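Local coordinates for protein AxyAgu115A (PDB 6NPS) that acts as a family GH115 alpha-glucuronidase, probably removing glucuronic acid side groups from arabinoglucuronoxylan, at residues 3-8 and 63-68; 724-729 and 741-746; 757-762 and 770-775. The protein carries 3 engineered substitutions. All coordinates share one frame; numbering follows the deposited sequence.

The three contacts follow one another along the chain and fall into two distant regions. Interaction 1, near the N-terminus, brings strand 5-8 of a small two-stranded sheet against residues 63-65, at strand 64-69, an outermost strand of a different, mixed sheet. Interactions 2 and 3 have centres about 73 and 78 Å away from it, with nearest atoms about 60 and 66 Å apart. These two belong to the facing sheets of one beta-sandwich, with centres about 11 Å apart. Strands 739-746 and 754-763 succeed each other in the chain, and Val744 and Cys725 pack on Ile759 in the shared sandwich core. Interactions 1 and 3 lie on opposite sides of the chain's centre.

Interaction 1: 3-8 and 63-68; sequences MDFTLN and HAVLYG
The polar part of this contact is concentrated on one ring nitrogen. Thr6 N donates to His63 ND1 at 3.0 Å, with an angle of 155° at the hydrogen. The donor lies close to the imidazole plane, so the bond runs in line with the ring. The carbonyl oxygen Thr6 O is 3.1 Å from the same ND1, but a bond in which ND1 donates to it would be weak, bent to 135°. Phe5 and Leu7 direct their backbone bonds to Leu155 and Phe153 of strand 152-155; Thr6, between them, offers its N-H and C=O to the other edge of the strand. Histidine suits this place because its ring nitrogen can meet the N-H and C=O on the edge turned away from strand 152-155. With CG beside the backbone N, the ring lies alongside the 4-6 backbone, His63 CE1 being 3.5 Å from Asp4 O.

The apolar part belongs to Phe5. Its CG is anti to the backbone N, carrying the ring across to strand 64-68. There CE1, at the ring edge, comes within 3.3 Å of Ala64 O, while CZ meets CG2 of Val65 at 4.1 Å, the two side chains crossing almost at a right angle. CE1 also lies 4.0 Å from His63 CB. The two rings are too far slid apart to stack. A flat phenyl fits here, touching carbonyl and methyl at once; Leu113 and Leu21 continue this apolar surround.

Chemically, the straighter bond requires ND1 without a proton, which is consistent with a neutral ring protonated on NE2. A proton on ND1 would probably cost the bond from Thr6 N and leave the weaker one to Thr6 O.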
# COMPACT_ATOMS: atom_id res chain seq x y z
N MET A 3 -19.72 -24.05 72.07
CA MET A 3 -18.61 -24.49 71.23
C MET A 3 -18.82 -24.01 69.79
O MET A 3 -19.88 -23.49 69.43
CB MET A 3 -18.48 -26.01 71.27
CG MET A 3 -18.22 -26.61 72.66
SD MET A 3 -17.22 -25.57 73.77
CE MET A 3 -15.55 -26.10 73.42
N ASP A 4 -17.79 -24.19 68.97
CA ASP A 4 -17.90 -23.87 67.55
C ASP A 4 -18.80 -24.88 66.83
O ASP A 4 -18.92 -26.04 67.21
CB ASP A 4 -16.51 -23.89 66.88
CG ASP A 4 -15.61 -22.74 67.32
OD1 ASP A 4 -16.03 -21.86 68.10
OD2 ASP A 4 -14.44 -22.73 66.87
N PHE A 5 -19.42 -24.43 65.75
CA PHE A 5 -19.94 -25.38 64.78
C PHE A 5 -18.77 -25.96 63.99
O PHE A 5 -17.94 -25.21 63.47
CB PHE A 5 -20.91 -24.68 63.84
CG PHE A 5 -21.40 -25.54 62.73
CD1 PHE A 5 -22.58 -26.26 62.87
CD2 PHE A 5 -20.71 -25.60 61.51
CE1 PHE A 5 -23.06 -27.06 61.84
CE2 PHE A 5 -21.19 -26.40 60.47
CZ PHE A 5 -22.38 -27.12 60.64
N THR A 6 -18.70 -27.28 63.90
CA THR A 6 -17.59 -27.95 63.25
C THR A 6 -18.10 -28.92 62.20
O THR A 6 -19.11 -29.61 62.42
CB THR A 6 -16.75 -28.71 64.26
OG1 THR A 6 -16.18 -27.78 65.19
CG2 THR A 6 -15.62 -29.49 63.56
N LEU A 7 -17.41 -28.99 61.07
CA LEU A 7 -17.59 -30.06 60.10
C LEU A 7 -16.22 -30.64 59.80
O LEU A 7 -15.28 -29.89 59.51
CB LEU A 7 -18.27 -29.53 58.84
CG LEU A 7 -18.48 -30.54 57.71
CD1 LEU A 7 -19.11 -31.86 58.21
CD2 LEU A 7 -19.36 -29.92 56.62
N ASN A 8 -16.08 -31.96 59.90
CA ASN A 8 -14.80 -32.55 59.52
C ASN A 8 -15.04 -33.91 58.87
O ASN A 8 -16.17 -34.40 58.82
CB ASN A 8 -13.82 -32.63 60.71
CG ASN A 8 -14.29 -33.56 61.82
OD1 ASN A 8 -14.75 -34.67 61.57
ND2 ASN A 8 -14.13 -33.11 63.07
N HIS A 63 -23.69 -32.14 64.78
CA HIS A 63 -23.60 -30.84 64.12
C HIS A 63 -24.28 -30.96 62.77
O HIS A 63 -23.88 -31.79 61.94
CB HIS A 63 -22.15 -30.36 63.94
CG HIS A 63 -21.41 -30.15 65.23
ND1 HIS A 63 -20.24 -29.42 65.31
CD2 HIS A 63 -21.67 -30.57 66.49
CE1 HIS A 63 -19.81 -29.41 66.56
NE2 HIS A 63 -20.66 -30.11 67.30
N ALA A 64 -25.30 -30.12 62.53
CA ALA A 64 -26.19 -30.32 61.40
C ALA A 64 -26.38 -29.00 60.67
O ALA A 64 -26.18 -27.92 61.23
CB ALA A 64 -27.55 -30.89 61.87
N VAL A 65 -26.76 -29.09 59.39
CA VAL A 65 -27.06 -27.94 58.55
C VAL A 65 -28.57 -27.93 58.37
O VAL A 65 -29.14 -28.92 57.91
CB VAL A 65 -26.33 -28.00 57.20
CG1 VAL A 65 -26.82 -26.89 56.29
CG2 VAL A 65 -24.77 -27.93 57.38
N LEU A 66 -29.22 -26.85 58.79
CA LEU A 66 -30.69 -26.73 58.76
C LEU A 66 -31.03 -25.54 57.88
O LEU A 66 -30.72 -24.40 58.22
CB LEU A 66 -31.26 -26.55 60.17
CG LEU A 66 -30.86 -27.58 61.24
CD1 LEU A 66 -31.43 -27.22 62.62
CD2 LEU A 66 -31.30 -28.96 60.84
N TYR A 67 -31.64 -25.81 56.72
CA TYR A 67 -31.93 -24.77 55.74
C TYR A 67 -33.43 -24.75 55.41
O TYR A 67 -34.15 -25.72 55.62
CB TYR A 67 -31.12 -24.98 54.47
CG TYR A 67 -31.57 -26.17 53.64
CD1 TYR A 67 -31.03 -27.44 53.85
CD2 TYR A 67 -32.58 -26.03 52.66
CE1 TYR A 67 -31.45 -28.52 53.12
CE2 TYR A 67 -33.01 -27.12 51.93
CZ TYR A 67 -32.44 -28.36 52.15
OH TYR A 67 -32.85 -29.44 51.41
N GLY A 68 -33.89 -23.63 54.89
CA GLY A 68 -35.30 -23.50 54.59
C GLY A 68 -35.63 -22.11 54.10
O GLY A 68 -34.81 -21.19 54.19

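Interaction 2: 724-729 and 741-746; sequences SCSAAN and TIHVFV
The segments run antiparallel, their end-to-end directions 153° apart. Ser724 and Phe745 form a hydrogen-bonded pair, with Ser724 N to Phe745 O at 3.0 Å and Phe745 N to Ser724 O at 2.8 Å; Cys725 faces Val744 in a non-hydrogen-bonded pair. One step on, Ser726 N still donates to His743 O (2.8 Å), but psi of -9° at Ser726 turns the chain out of the strand. Its side chain then replaces a strand carbonyl: with chi1 at 47°, OG receives His743 N at 2.7 Å. A serine is apt here, being short enough to reach back. A water joins the same OG to Thr741 O, and another links Ser724 OG with Phe745 O.

Ser724 and Phe745 share the more solvent-accessible face, where Ser724 OG lies in plane at the ring edge, 3.7 Å from Phe745 CD2. On the other face Cys725 CB meets Ile742 CG2 at 3.5 Å, while its SG, beside the backbone N, packs on Ile759 CG2 of the facing sheet. Ala727 CB rests on Ile742 CD1.

Strand 723-725 is the outermost of its sheet, and 739-746 separates it from 700-706, to which Ile742 and Val744 are backbone-bonded. Cys725 and Ile742 both reach Ile716 on strand 712-718 of the facing sheet. Past the turn at Ser726, Ala728 bonds to Ile716, carrying the chain across into that second sheet.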
# COMPACT_ATOMS: atom_id res chain seq x y z
N SER A 724 29.32 10.58 22.69
CA SER A 724 30.00 9.36 22.28
C SER A 724 28.98 8.28 21.97
O SER A 724 27.79 8.42 22.27
CB SER A 724 30.98 8.90 23.36
OG SER A 724 30.25 8.48 24.49
N CYS A 725 29.45 7.19 21.36
CA CYS A 725 28.60 6.07 20.99
C CYS A 725 29.18 4.75 21.48
O CYS A 725 30.36 4.66 21.80
CB CYS A 725 28.36 5.98 19.48
SG CYS A 725 27.92 7.50 18.65
N SER A 726 28.33 3.72 21.46
CA SER A 726 28.75 2.40 21.93
C SER A 726 29.74 1.72 21.00
O SER A 726 30.32 0.70 21.39
CB SER A 726 27.52 1.49 22.16
OG SER A 726 26.57 1.50 21.09
N ALA A 727 29.99 2.26 19.81
CA ALA A 727 30.84 1.58 18.85
C ALA A 727 31.57 2.63 18.04
O ALA A 727 31.08 3.75 17.89
CB ALA A 727 30.03 0.65 17.93
N ALA A 728 32.75 2.26 17.54
CA ALA A 728 33.48 3.07 16.57
C ALA A 728 33.56 2.41 15.20
O ALA A 728 33.56 3.11 14.20
CB ALA A 728 34.92 3.34 17.05
N ASN A 729 33.64 1.08 15.15
CA ASN A 729 33.79 0.36 13.90
C ASN A 729 33.01 -0.93 14.00
O ASN A 729 32.83 -1.49 15.09
CB ASN A 729 35.27 0.06 13.57
CG ASN A 729 36.10 1.31 13.41
OD1 ASN A 729 35.89 2.09 12.48
ND2 ASN A 729 37.08 1.49 14.30
N THR A 741 22.47 -1.99 16.73
CA THR A 741 21.93 -0.82 17.41
C THR A 741 23.06 -0.08 18.11
O THR A 741 23.82 -0.67 18.88
CB THR A 741 20.87 -1.25 18.42
OG1 THR A 741 19.75 -1.80 17.72
CG2 THR A 741 20.42 -0.06 19.28
N ILE A 742 23.22 1.21 17.81
CA ILE A 742 24.29 2.02 18.39
C ILE A 742 23.67 2.88 19.47
O ILE A 742 22.69 3.61 19.21
CB ILE A 742 24.99 2.88 17.32
CG1 ILE A 742 25.38 2.05 16.07
CG2 ILE A 742 26.21 3.66 17.95
CD1 ILE A 742 26.34 0.90 16.30
N HIS A 743 24.19 2.79 20.69
CA HIS A 743 23.74 3.65 21.76
C HIS A 743 24.54 4.94 21.79
O HIS A 743 25.76 4.94 21.60
CB HIS A 743 23.82 2.92 23.11
CG HIS A 743 23.15 1.59 23.05
ND1 HIS A 743 21.78 1.45 23.15
CD2 HIS A 743 23.64 0.36 22.78
CE1 HIS A 743 21.47 0.18 22.99
NE2 HIS A 743 22.58 -0.51 22.78
N VAL A 744 23.84 6.04 22.04
CA VAL A 744 24.44 7.37 22.07
C VAL A 744 24.45 7.85 23.52
O VAL A 744 23.45 7.71 24.23
CB VAL A 744 23.65 8.35 21.19
CG1 VAL A 744 24.35 9.69 21.17
CG2 VAL A 744 23.56 7.81 19.75
N PHE A 745 25.55 8.48 23.93
CA PHE A 745 25.76 8.93 25.32
C PHE A 745 26.13 10.40 25.32
O PHE A 745 27.02 10.83 24.58
CB PHE A 745 26.86 8.14 26.04
CG PHE A 745 26.71 6.66 25.91
CD1 PHE A 745 25.64 6.02 26.52
CD2 PHE A 745 27.61 5.91 25.17
CE1 PHE A 745 25.48 4.65 26.40
CE2 PHE A 745 27.45 4.53 25.05
CZ PHE A 745 26.38 3.90 25.66
N VAL A 746 25.46 11.18 26.18
CA VAL A 746 25.77 12.59 26.39
C VAL A 746 26.29 12.76 27.81
O VAL A 746 25.61 12.42 28.78
CB VAL A 746 24.54 13.47 26.14
CG1 VAL A 746 24.80 14.89 26.61
CG2 VAL A 746 24.21 13.47 24.64
O HOH W 1 29.51 10.97 26.09
O HOH W 2 26.50 -0.96 20.03

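Interaction 3: 757-762 and 770-775; sequences GRITVK and IVVPVV
From CB, 4.0 Å from Ile770 O on the paired strand, the Arg758 side chain places CG beside the backbone N (chi1 -67°). It runs extended until it bends at chi3 (116°), turning the guanidinium over Val771. NE is 4.2 Å from Val771 CG2, CZ and NH2 each 3.7 Å from it, and the methyl sits above the centre of one guanidinium face. NH1 also lies near Val771 CG2, at 3.9 Å, and makes a long, weak ion pair with Glu756. Arginine suits such a position: its flat head spreads over a branched aliphatic neighbour while its charged end can remain partly exposed. An alanine here, lacking the guanidinium and with it the weak pairing to Glu756, would probably leave Val771 CG2 less well covered.

Beneath this pair the strands form an antiparallel hairpin. Gly757 pairs with Val772 and Ile759 with Ile770, both hydrogen-bonded, whereas Arg758 and Val771 form the non-hydrogen-bonded pair between them. The donors lie in the carbonyl planes at Ile759-Ile770 but above them at Gly757-Val772. The tightest bond is Ile770 N to Ile759 O at 2.7 Å, close to straight at 172°. On the opposite face from Arg758, Ile759 CD1 packs on Val772 CG2 at 3.6 Å and Val761 touches Ile770. Branched residues fill this buried face, and glycine at 757 adds no side chain to it.

Strand 754-763 lies between 766-775 and 712-718, and Arg758 N bonds to Asp719 OD1 on that second side. Strand 766-775 is flanked in turn by 686-688, while Val761 and Ile770 reach Val668 of strand 666-670, in the facing sheet of the beta-sandwich.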
# COMPACT_ATOMS: atom_id res chain seq x y z
N GLY A 757 25.77 18.54 19.03
CA GLY A 757 26.88 17.77 18.53
C GLY A 757 26.48 17.02 17.26
O GLY A 757 25.29 16.97 16.88
N ARG A 758 27.47 16.42 16.61
CA ARG A 758 27.16 15.66 15.40
C ARG A 758 27.89 14.33 15.42
O ARG A 758 29.07 14.25 15.77
CB ARG A 758 27.54 16.44 14.13
CG ARG A 758 26.68 17.67 13.91
CD ARG A 758 27.30 18.61 12.87
NE ARG A 758 26.44 18.72 11.70
CZ ARG A 758 25.38 19.53 11.62
NH1 ARG A 758 25.06 20.33 12.63
NH2 ARG A 758 24.65 19.54 10.50
N ILE A 759 27.16 13.28 15.04
CA ILE A 759 27.71 11.94 14.86
C ILE A 759 27.85 11.70 13.36
O ILE A 759 26.91 11.96 12.59
CB ILE A 759 26.78 10.88 15.49
CG1 ILE A 759 26.54 11.17 16.98
CG2 ILE A 759 27.30 9.45 15.22
CD1 ILE A 759 25.31 10.43 17.52
N THR A 760 28.99 11.19 12.93
CA THR A 760 29.20 10.85 11.53
C THR A 760 29.27 9.34 11.37
O THR A 760 30.04 8.67 12.06
CB THR A 760 30.47 11.51 11.02
OG1 THR A 760 30.23 12.91 10.87
CG2 THR A 760 30.86 10.90 9.65
N VAL A 761 28.43 8.79 10.49
CA VAL A 761 28.40 7.35 10.22
C VAL A 761 28.83 7.15 8.77
O VAL A 761 28.08 7.50 7.84
CB VAL A 761 27.02 6.74 10.43
CG1 VAL A 761 27.09 5.23 10.19
CG2 VAL A 761 26.50 7.05 11.83
N LYS A 762 29.99 6.54 8.57
CA LYS A 762 30.48 6.28 7.23
C LYS A 762 30.19 4.83 6.85
O LYS A 762 30.41 3.91 7.65
CB LYS A 762 31.97 6.60 7.11
CG LYS A 762 32.15 8.10 6.96
CD LYS A 762 33.52 8.52 6.46
CE LYS A 762 34.62 7.67 7.07
NZ LYS A 762 35.27 8.32 8.25
N ILE A 770 24.30 12.51 11.96
CA ILE A 770 23.21 12.52 12.93
C ILE A 770 23.40 13.73 13.82
O ILE A 770 24.46 13.89 14.46
CB ILE A 770 23.18 11.22 13.74
CG1 ILE A 770 22.95 10.04 12.80
CG2 ILE A 770 22.13 11.28 14.86
CD1 ILE A 770 22.81 8.73 13.53
N VAL A 771 22.43 14.65 13.81
CA VAL A 771 22.56 15.88 14.59
C VAL A 771 21.93 15.66 15.95
O VAL A 771 20.79 15.19 16.04
CB VAL A 771 21.92 17.08 13.88
CG1 VAL A 771 22.10 18.35 14.77
CG2 VAL A 771 22.59 17.27 12.51
N VAL A 772 22.67 15.98 17.01
CA VAL A 772 22.24 15.66 18.37
C VAL A 772 22.15 16.96 19.16
O VAL A 772 23.13 17.37 19.79
CB VAL A 772 23.18 14.64 19.02
CG1 VAL A 772 22.66 14.21 20.43
CG2 VAL A 772 23.35 13.41 18.10
N PRO A 773 21.00 17.62 19.18
CA PRO A 773 20.84 18.80 20.05
C PRO A 773 20.47 18.37 21.46
O PRO A 773 19.79 17.36 21.68
CB PRO A 773 19.69 19.56 19.37
CG PRO A 773 18.82 18.44 18.80
CD PRO A 773 19.78 17.32 18.39
N VAL A 774 20.93 19.14 22.44
CA VAL A 774 20.81 18.76 23.84
C VAL A 774 20.25 19.94 24.62
O VAL A 774 20.69 21.08 24.43
CB VAL A 774 22.17 18.33 24.44
CG1 VAL A 774 22.00 18.02 25.94
CG2 VAL A 774 22.71 17.11 23.71
N VAL A 775 19.30 19.68 25.51
CA VAL A 775 18.86 20.64 26.52
C VAL A 775 19.35 20.13 27.88
O VAL A 775 19.11 18.97 28.25
CB VAL A 775 17.33 20.83 26.49
CG1 VAL A 775 16.86 21.57 27.75
CG2 VAL A 775 16.91 21.59 25.21